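Local atomic coordinates of protein involved in catabolism of external DNA (Legionella pneumophila subsp. pneumophila, PDB entry 2OO3), a protein that probably methylates a single adenine of 23S ribosomal RNA at N6, using S-adenosyl-L-methionine as the methyl donor. Residues L37-T42 and R160-I165. Sequence-based numbering, arbitrary orientation.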
ATOM      1  N   LEU A  37      -6.433   0.375 -16.964  1.00 10.86           N
ATOM      2  CA  LEU A  37      -6.684   0.566 -15.553  1.00  9.94           C
ATOM      3  C   LEU A  37      -6.257   1.982 -15.208  1.00  8.97           C
ATOM      4  O   LEU A  37      -5.184   2.460 -15.647  1.00  8.84           O
ATOM      5  CB  LEU A  37      -5.869  -0.484 -14.740  1.00 10.21           C
ATOM      6  CG  LEU A  37      -5.877  -0.438 -13.204  1.00 10.90           C
ATOM      7  CD1 LEU A  37      -7.244  -0.825 -12.621  1.00 10.23           C
ATOM      8  CD2 LEU A  37      -4.797  -1.355 -12.607  1.00 10.82           C
ATOM      9  N   PHE A  38      -7.102   2.679 -14.453  1.00  7.95           N
ATOM     10  CA  PHE A  38      -6.689   3.916 -13.797  1.00  7.04           C
ATOM     11  C   PHE A  38      -6.045   3.567 -12.438  1.00  7.25           C
ATOM     12  O   PHE A  38      -6.661   2.873 -11.611  1.00  6.07           O
ATOM     13  CB  PHE A  38      -7.931   4.787 -13.555  1.00  7.77           C
ATOM     14  CG  PHE A  38      -7.640   6.116 -12.929  1.00  7.05           C
ATOM     15  CD1 PHE A  38      -6.682   6.959 -13.477  1.00  9.01           C
ATOM     16  CD2 PHE A  38      -8.352   6.545 -11.822  1.00  9.52           C
ATOM     17  CE1 PHE A  38      -6.418   8.192 -12.939  1.00  8.09           C
ATOM     18  CE2 PHE A  38      -8.078   7.817 -11.251  1.00 10.83           C
ATOM     19  CZ  PHE A  38      -7.108   8.622 -11.802  1.00  8.71           C
ATOM     20  N   TYR A  39      -4.829   4.048 -12.205  1.00  5.76           N
ATOM     21  CA  TYR A  39      -4.170   3.805 -10.933  1.00  6.58           C
ATOM     22  C   TYR A  39      -3.993   5.165 -10.263  1.00  5.96           C
ATOM     23  O   TYR A  39      -3.325   6.039 -10.800  1.00  5.33           O
ATOM     24  CB  TYR A  39      -2.813   3.114 -11.147  1.00  6.71           C
ATOM     25  CG  TYR A  39      -2.011   2.993  -9.877  1.00  7.33           C
ATOM     26  CD1 TYR A  39      -2.292   1.966  -8.947  1.00  9.84           C
ATOM     27  CD2 TYR A  39      -0.981   3.890  -9.582  1.00  6.17           C
ATOM     28  CE1 TYR A  39      -1.566   1.846  -7.769  1.00  8.29           C
ATOM     29  CE2 TYR A  39      -0.225   3.766  -8.383  1.00  7.28           C
ATOM     30  CZ  TYR A  39      -0.540   2.750  -7.497  1.00  9.00           C
ATOM     31  OH  TYR A  39       0.162   2.586  -6.324  1.00  9.77           O
ATOM     32  N   LEU A  40      -4.624   5.334  -9.109  1.00  6.32           N
ATOM     33  CA  LEU A  40      -4.569   6.606  -8.366  1.00  6.98           C
ATOM     34  C   LEU A  40      -3.910   6.445  -6.990  1.00  7.49           C
ATOM     35  O   LEU A  40      -4.372   5.623  -6.169  1.00  6.78           O
ATOM     36  CB  LEU A  40      -5.999   7.183  -8.216  1.00  7.01           C
ATOM     37  CG  LEU A  40      -6.192   8.378  -7.276  1.00  9.54           C
ATOM     38  CD1 LEU A  40      -5.412   9.582  -7.809  1.00  7.94           C
ATOM     39  CD2 LEU A  40      -7.650   8.688  -7.208  1.00 10.51           C
ATOM     40  N   GLU A  41      -2.843   7.217  -6.737  1.00  6.93           N
ATOM     41  CA  GLU A  41      -2.283   7.321  -5.401  1.00  8.44           C
ATOM     42  C   GLU A  41      -2.561   8.666  -4.806  1.00  8.64           C
ATOM     43  O   GLU A  41      -2.258   9.694  -5.412  1.00  9.98           O
ATOM     44  CB  GLU A  41      -0.775   7.078  -5.377  1.00  8.97           C
ATOM     45  CG  GLU A  41      -0.364   5.635  -5.490  1.00 11.45           C
ATOM     46  CD  GLU A  41       1.157   5.489  -5.433  1.00 13.84           C
ATOM     47  OE1 GLU A  41       1.722   4.519  -5.983  1.00 10.89           O
ATOM     48  OE2 GLU A  41       1.781   6.385  -4.839  1.00 17.67           O
ATOM     49  N   THR A  42      -3.106   8.668  -3.591  1.00  8.22           N
ATOM     50  CA  THR A  42      -3.451   9.918  -2.893  1.00  7.82           C
ATOM     51  C   THR A  42      -2.219  10.527  -2.171  1.00  6.87           C
ATOM     52  O   THR A  42      -2.142  11.730  -1.966  1.00  6.25           O
ATOM     53  CB  THR A  42      -4.587   9.648  -1.842  1.00  8.26           C
ATOM     54  OG1 THR A  42      -4.239   8.482  -1.083  1.00  8.37           O
ATOM     55  CG2 THR A  42      -5.950   9.346  -2.507  1.00  9.48           C
ATOM     56  N   ARG A 160     -12.285   1.364 -14.696  1.00 10.22           N
ATOM     57  CA  ARG A 160     -11.600   0.328 -13.937  1.00 10.09           C
ATOM     58  C   ARG A 160     -10.558   1.105 -13.172  1.00  9.10           C
ATOM     59  O   ARG A 160      -9.793   1.861 -13.783  1.00  9.16           O
ATOM     60  CB  ARG A 160     -10.818  -0.592 -14.871  1.00 10.12           C
ATOM     61  CG  ARG A 160     -11.606  -1.532 -15.723  1.00 13.45           C
ATOM     62  CD  ARG A 160     -10.654  -2.606 -16.275  1.00 15.57           C
ATOM     63  NE  ARG A 160     -10.214  -3.529 -15.228  1.00 15.76           N
ATOM     64  CZ  ARG A 160      -8.994  -4.070 -15.129  1.00 15.23           C
ATOM     65  NH1 ARG A 160      -8.026  -3.769 -16.006  1.00 16.74           N
ATOM     66  NH2 ARG A 160      -8.738  -4.927 -14.142  1.00 10.31           N
ATOM     67  N   GLY A 161     -10.482   0.903 -11.860  1.00  9.00           N
ATOM     68  CA  GLY A 161      -9.538   1.684 -11.045  1.00  6.91           C
ATOM     69  C   GLY A 161      -9.006   0.944  -9.840  1.00  7.01           C
ATOM     70  O   GLY A 161      -9.739   0.189  -9.186  1.00  6.92           O
ATOM     71  N   LEU A 162      -7.715   1.164  -9.561  1.00  7.20           N
ATOM     72  CA  LEU A 162      -7.109   0.837  -8.268  1.00  7.22           C
ATOM     73  C   LEU A 162      -6.731   2.154  -7.555  1.00  7.68           C
ATOM     74  O   LEU A 162      -5.975   2.989  -8.081  1.00  6.72           O
ATOM     75  CB  LEU A 162      -5.898  -0.065  -8.473  1.00  7.23           C
ATOM     76  CG  LEU A 162      -5.019  -0.278  -7.230  1.00  9.51           C
ATOM     77  CD1 LEU A 162      -5.853  -0.808  -6.051  1.00  6.62           C
ATOM     78  CD2 LEU A 162      -3.842  -1.200  -7.583  1.00 10.29           C
ATOM     79  N   ILE A 163      -7.312   2.370  -6.378  1.00  7.39           N
ATOM     80  CA  ILE A 163      -7.085   3.598  -5.629  1.00  7.27           C
ATOM     81  C   ILE A 163      -6.304   3.174  -4.381  1.00  6.67           C
ATOM     82  O   ILE A 163      -6.811   2.430  -3.548  1.00  6.22           O
ATOM     83  CB  ILE A 163      -8.420   4.308  -5.282  1.00  7.58           C
ATOM     84  CG1 ILE A 163      -9.223   4.673  -6.567  1.00  9.08           C
ATOM     85  CG2 ILE A 163      -8.142   5.609  -4.569  1.00  8.67           C
ATOM     86  CD1 ILE A 163     -10.327   3.640  -6.944  1.00 11.32           C
ATOM     87  N   PHE A 164      -5.059   3.609  -4.301  1.00  5.95           N
ATOM     88  CA  PHE A 164      -4.132   3.174  -3.259  1.00  6.81           C
ATOM     89  C   PHE A 164      -3.860   4.360  -2.374  1.00  6.44           C
ATOM     90  O   PHE A 164      -3.272   5.341  -2.806  1.00  5.90           O
ATOM     91  CB  PHE A 164      -2.810   2.639  -3.873  1.00  7.12           C
ATOM     92  CG  PHE A 164      -1.886   1.990  -2.879  1.00  8.38           C
ATOM     93  CD1 PHE A 164      -2.170   0.705  -2.344  1.00 11.84           C
ATOM     94  CD2 PHE A 164      -0.721   2.629  -2.495  1.00  8.40           C
ATOM     95  CE1 PHE A 164      -1.290   0.103  -1.416  1.00 10.92           C
ATOM     96  CE2 PHE A 164       0.159   2.038  -1.556  1.00 11.37           C
ATOM     97  CZ  PHE A 164      -0.123   0.779  -1.025  1.00 11.77           C
ATOM     98  N   ILE A 165      -4.328   4.252  -1.129  1.00  6.02           N
ATOM     99  CA  ILE A 165      -4.334   5.362  -0.177  1.00  5.92           C
ATOM    100  C   ILE A 165      -3.410   5.102   0.996  1.00  5.37           C
ATOM    101  O   ILE A 165      -3.668   4.208   1.813  1.00  4.49           O
ATOM    102  CB  ILE A 165      -5.786   5.595   0.317  1.00  6.69           C
ATOM    103  CG1 ILE A 165      -6.697   5.842  -0.902  1.00  7.34           C
ATOM    104  CG2 ILE A 165      -5.829   6.783   1.266  1.00  5.72           C
ATOM    105  CD1 ILE A 165      -8.171   5.695  -0.654  1.00 10.19           C
TER
HETATM  106  O   HOH W   1      -1.331   6.662  -1.559  1.00  9.29           O
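Through their backbones, Phe38 and Leu40 bond to Arg160, Leu162 and Phe164 in a worked example of parallel beta pairing, the N-to-C directions of strands 38-41 and 161-165 differing by 11°. Phe38 N donates to Arg160 O and Leu40 N to Leu162 O, while Leu162 N and Phe164 N return bonds to Phe38 O and Leu40 O. The last rung is weaker: Thr42 N lies 3.4 Å from Phe164 O, and a water donates to the same Phe164 O at 2.7 Å. CA-H...O contacts fill in between, such as Gly161 CA to Phe38 O at 3.2 Å.

Apolar packing differs on the two faces. On one, CG anti to the backbone N in both Tyr39 (chi1 173°) and Leu162 (chi1 169°) sends the two side chains the same way, side by side, and Leu162 CD2 meets the ring edge 3.8 Å from Tyr39 CD1. Tyr39 OH passes 3.9 Å from Phe164 CB and donates to Glu41 OE1 at 2.5 Å, which holds the hydroxyl end of the ring; Glu41 also lies beside Ser102, a predicted S-adenosyl-L-methionine-binding residue. On the other face, the Leu40 and Ile163 side chains cross at an angle, touching at Leu40 CD2 and Ile163 CG2, 4.1 Å apart.

Strand 38-41 also pairs with strand 115-119, placing this contact centrally in the Rossmann-like methyltransferase sheet, with Leu150 of helix 146-153 covering Leu40 and Ile163, and Leu27 and Leu30 of helix 14-30 covering Leu162.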